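Local coordinates for protein ribonuclease J (Methanolobus psychrophilus R15, PDB 5HAB) that probably degrades RNA as a metal-dependent exoribonuclease of the metallo-beta-lactamase/beta-CASP family, at residues I223-E228 and E426-A431. The protein carries 1 engineered substitution. Numbering follows the deposited sequence.
Sequences IALITE and EHVIPA
The carbonyl of Ile-223 carries nearly all of that residue's dealings with Glu-426 and His-427. Its O takes a weak, bent bond from His-427 N (121° at the hydrogen), touches Glu-426 CB at 3.3 Å, and lies in the plane of the His-427 ring at its edge, 3.4 Å from CD2, the ring's ND1 being hydrogen-bonded to His-457 NE2. The Ile-223 side chain itself turns away, onto Ile-467 and Glu-469 of strand 464-469. Further along, Ile-429 is gripped through both backbone groups: its N donates to Leu-225 O over 2.8 Å, almost in line with the carbonyl, and its O accepts from Thr-227 N. With CG1 anti to the carbonyl carbon (chi1 -58°), Ile-429 carries CD1 back to within 4.1 Å of Ala-224 CB. Strands 224-228 and 427-431 run parallel, the latter being the last strand in a mixed sheet of the metallo-beta-lactamase fold; almost 200 residues separate them, including beta-CASP sequence. Ala-431 ends the ladder. Its N reaches Thr-227 O at 2.8 Å, but the donor is tilted 31° from the carbonyl plane, while its CB meets Ile-226 CG2 at 3.8 Å beside Tyr-34. On the face opposite Ala-224, Ile-226 and Ile-429, Leu-225 CD2 and Val-428 CG1 stand 4.3 Å apart; Leu-225 packs on helix 413-423 and Val-428 on Tyr-441 of helix 435-447.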
ATOM      1  N   ILE B 223     -39.948   3.722   3.140  1.00 36.12           N
ATOM      2  CA  ILE B 223     -39.620   4.843   4.012  1.00 43.95           C
ATOM      3  C   ILE B 223     -38.112   4.976   4.195  1.00 42.03           C
ATOM      4  O   ILE B 223     -37.553   6.072   4.116  1.00 34.65           O
ATOM      5  CB  ILE B 223     -40.305   4.685   5.388  1.00 41.94           C
ATOM      6  CG1 ILE B 223     -41.823   4.588   5.230  1.00 45.39           C
ATOM      7  CG2 ILE B 223     -39.921   5.830   6.311  1.00 39.09           C
ATOM      8  CD1 ILE B 223     -42.550   4.256   6.516  1.00 46.54           C
ATOM      9  N   ALA B 224     -37.458   3.849   4.446  1.00 35.60           N
ATOM     10  CA  ALA B 224     -36.043   3.856   4.781  1.00 35.82           C
ATOM     11  C   ALA B 224     -35.380   2.553   4.364  1.00 31.00           C
ATOM     12  O   ALA B 224     -35.970   1.475   4.459  1.00 35.63           O
ATOM     13  CB  ALA B 224     -35.846   4.096   6.275  1.00 26.38           C
ATOM     14  N   LEU B 225     -34.157   2.674   3.869  1.00 38.99           N
ATOM     15  CA  LEU B 225     -33.331   1.522   3.558  1.00 28.53           C
ATOM     16  C   LEU B 225     -32.120   1.527   4.476  1.00 30.58           C
ATOM     17  O   LEU B 225     -31.395   2.523   4.557  1.00 27.68           O
ATOM     18  CB  LEU B 225     -32.898   1.539   2.086  1.00 27.43           C
ATOM     19  CG  LEU B 225     -31.805   0.547   1.675  1.00 27.22           C
ATOM     20  CD1 LEU B 225     -32.261  -0.886   1.885  1.00 29.77           C
ATOM     21  CD2 LEU B 225     -31.381   0.762   0.227  1.00 26.55           C
ATOM     22  N   ILE B 226     -31.938   0.430   5.203  1.00 25.49           N
ATOM     23  CA  ILE B 226     -30.713   0.195   5.944  1.00 23.89           C
ATOM     24  C   ILE B 226     -29.942  -0.820   5.132  1.00 35.50           C
ATOM     25  O   ILE B 226     -30.425  -1.929   4.907  1.00 32.51           O
ATOM     26  CB  ILE B 226     -30.970  -0.309   7.374  1.00 22.79           C
ATOM     27  CG1 ILE B 226     -31.714   0.746   8.199  1.00 42.10           C
ATOM     28  CG2 ILE B 226     -29.662  -0.740   8.044  1.00 16.28           C
ATOM     29  CD1 ILE B 226     -33.218   0.560   8.224  1.00 37.93           C
ATOM     30  N   THR B 227     -28.758  -0.447   4.665  1.00 30.00           N
ATOM     31  CA  THR B 227     -28.003  -1.342   3.802  1.00 23.97           C
ATOM     32  C   THR B 227     -26.520  -1.247   4.144  1.00 28.00           C
ATOM     33  O   THR B 227     -26.054  -0.236   4.666  1.00 28.37           O
ATOM     34  CB  THR B 227     -28.259  -1.036   2.304  1.00 31.08           C
ATOM     35  OG1 THR B 227     -27.688  -2.068   1.492  1.00 38.98           O
ATOM     36  CG2 THR B 227     -27.676   0.309   1.897  1.00 23.11           C
ATOM     37  N   GLU B 228     -25.796  -2.329   3.885  1.00 30.09           N
ATOM     38  CA  GLU B 228     -24.375  -2.406   4.204  1.00 33.03           C
ATOM     39  C   GLU B 228     -23.554  -1.445   3.345  1.00 25.45           C
ATOM     40  O   GLU B 228     -23.921  -1.145   2.215  1.00 25.83           O
ATOM     41  CB  GLU B 228     -23.873  -3.841   4.014  1.00 30.79           C
ATOM     42  CG  GLU B 228     -23.922  -4.311   2.564  1.00 34.97           C
ATOM     43  CD  GLU B 228     -23.027  -5.507   2.303  1.00 36.75           C
ATOM     44  OE1 GLU B 228     -23.290  -6.578   2.877  1.00 34.89           O
ATOM     45  OE2 GLU B 228     -22.058  -5.376   1.526  1.00 40.67           O
ATOM     46  N   GLU B 426     -36.948   6.503   0.565  1.00 38.41           N
ATOM     47  CA  GLU B 426     -37.081   7.903   0.927  1.00 38.43           C
ATOM     48  C   GLU B 426     -35.887   8.346   1.765  1.00 37.97           C
ATOM     49  O   GLU B 426     -35.438   9.487   1.675  1.00 29.18           O
ATOM     50  CB  GLU B 426     -38.389   8.115   1.690  1.00 34.59           C
ATOM     51  CG  GLU B 426     -38.695   9.542   2.077  1.00 49.28           C
ATOM     52  CD  GLU B 426     -40.058   9.667   2.732  1.00 80.98           C
ATOM     53  OE1 GLU B 426     -40.781   8.648   2.788  1.00 69.15           O
ATOM     54  OE2 GLU B 426     -40.404  10.778   3.191  1.00 62.86           O
ATOM     55  N   HIS B 427     -35.378   7.424   2.577  1.00 21.55           N
ATOM     56  CA  HIS B 427     -34.216   7.670   3.419  1.00 27.71           C
ATOM     57  C   HIS B 427     -33.267   6.484   3.320  1.00 38.34           C
ATOM     58  O   HIS B 427     -33.712   5.340   3.245  1.00 32.59           O
ATOM     59  CB  HIS B 427     -34.622   7.887   4.881  1.00 30.34           C
ATOM     60  CG  HIS B 427     -35.502   9.077   5.099  1.00 43.45           C
ATOM     61  ND1 HIS B 427     -35.002  10.335   5.361  1.00 39.68           N
ATOM     62  CD2 HIS B 427     -36.851   9.198   5.117  1.00 34.96           C
ATOM     63  CE1 HIS B 427     -36.004  11.182   5.519  1.00 31.69           C
ATOM     64  NE2 HIS B 427     -37.136  10.517   5.375  1.00 36.93           N
ATOM     65  N   VAL B 428     -31.964   6.752   3.334  1.00 37.50           N
ATOM     66  CA  VAL B 428     -30.976   5.678   3.295  1.00 32.86           C
ATOM     67  C   VAL B 428     -30.034   5.787   4.479  1.00 25.97           C
ATOM     68  O   VAL B 428     -29.599   6.879   4.842  1.00 31.17           O
ATOM     69  CB  VAL B 428     -30.175   5.681   1.985  1.00 26.59           C
ATOM     70  CG1 VAL B 428     -29.476   4.338   1.804  1.00 30.41           C
ATOM     71  CG2 VAL B 428     -31.073   5.971   0.812  1.00 35.78           C
ATOM     72  N   ILE B 429     -29.724   4.644   5.082  1.00 22.79           N
ATOM     73  CA  ILE B 429     -28.817   4.594   6.219  1.00 24.18           C
ATOM     74  C   ILE B 429     -27.789   3.502   5.971  1.00 31.85           C
ATOM     75  O   ILE B 429     -28.145   2.325   5.893  1.00 34.25           O
ATOM     76  CB  ILE B 429     -29.571   4.343   7.546  1.00 26.99           C
ATOM     77  CG1 ILE B 429     -30.625   5.427   7.793  1.00 31.50           C
ATOM     78  CG2 ILE B 429     -28.585   4.219   8.721  1.00 21.71           C
ATOM     79  CD1 ILE B 429     -31.997   5.102   7.221  1.00 23.91           C
ATOM     80  N   PRO B 430     -26.510   3.882   5.846  1.00 32.78           N
ATOM     81  CA  PRO B 430     -25.493   2.839   5.698  1.00 28.00           C
ATOM     82  C   PRO B 430     -25.157   2.168   7.020  1.00 26.78           C
ATOM     83  O   PRO B 430     -25.164   2.814   8.064  1.00 28.90           O
ATOM     84  CB  PRO B 430     -24.282   3.603   5.137  1.00 23.24           C
ATOM     85  CG  PRO B 430     -24.473   5.008   5.604  1.00 27.85           C
ATOM     86  CD  PRO B 430     -25.968   5.231   5.601  1.00 28.65           C
ATOM     87  N   ALA B 431     -24.860   0.876   6.959  1.00 26.64           N
ATOM     88  CA  ALA B 431     -24.597   0.072   8.146  1.00 27.86           C
ATOM     89  C   ALA B 431     -23.510  -0.960   7.842  1.00 22.86           C
ATOM     90  O   ALA B 431     -22.977  -0.985   6.733  1.00 30.18           O
ATOM     91  CB  ALA B 431     -25.869  -0.614   8.605  1.00 22.47           C
TER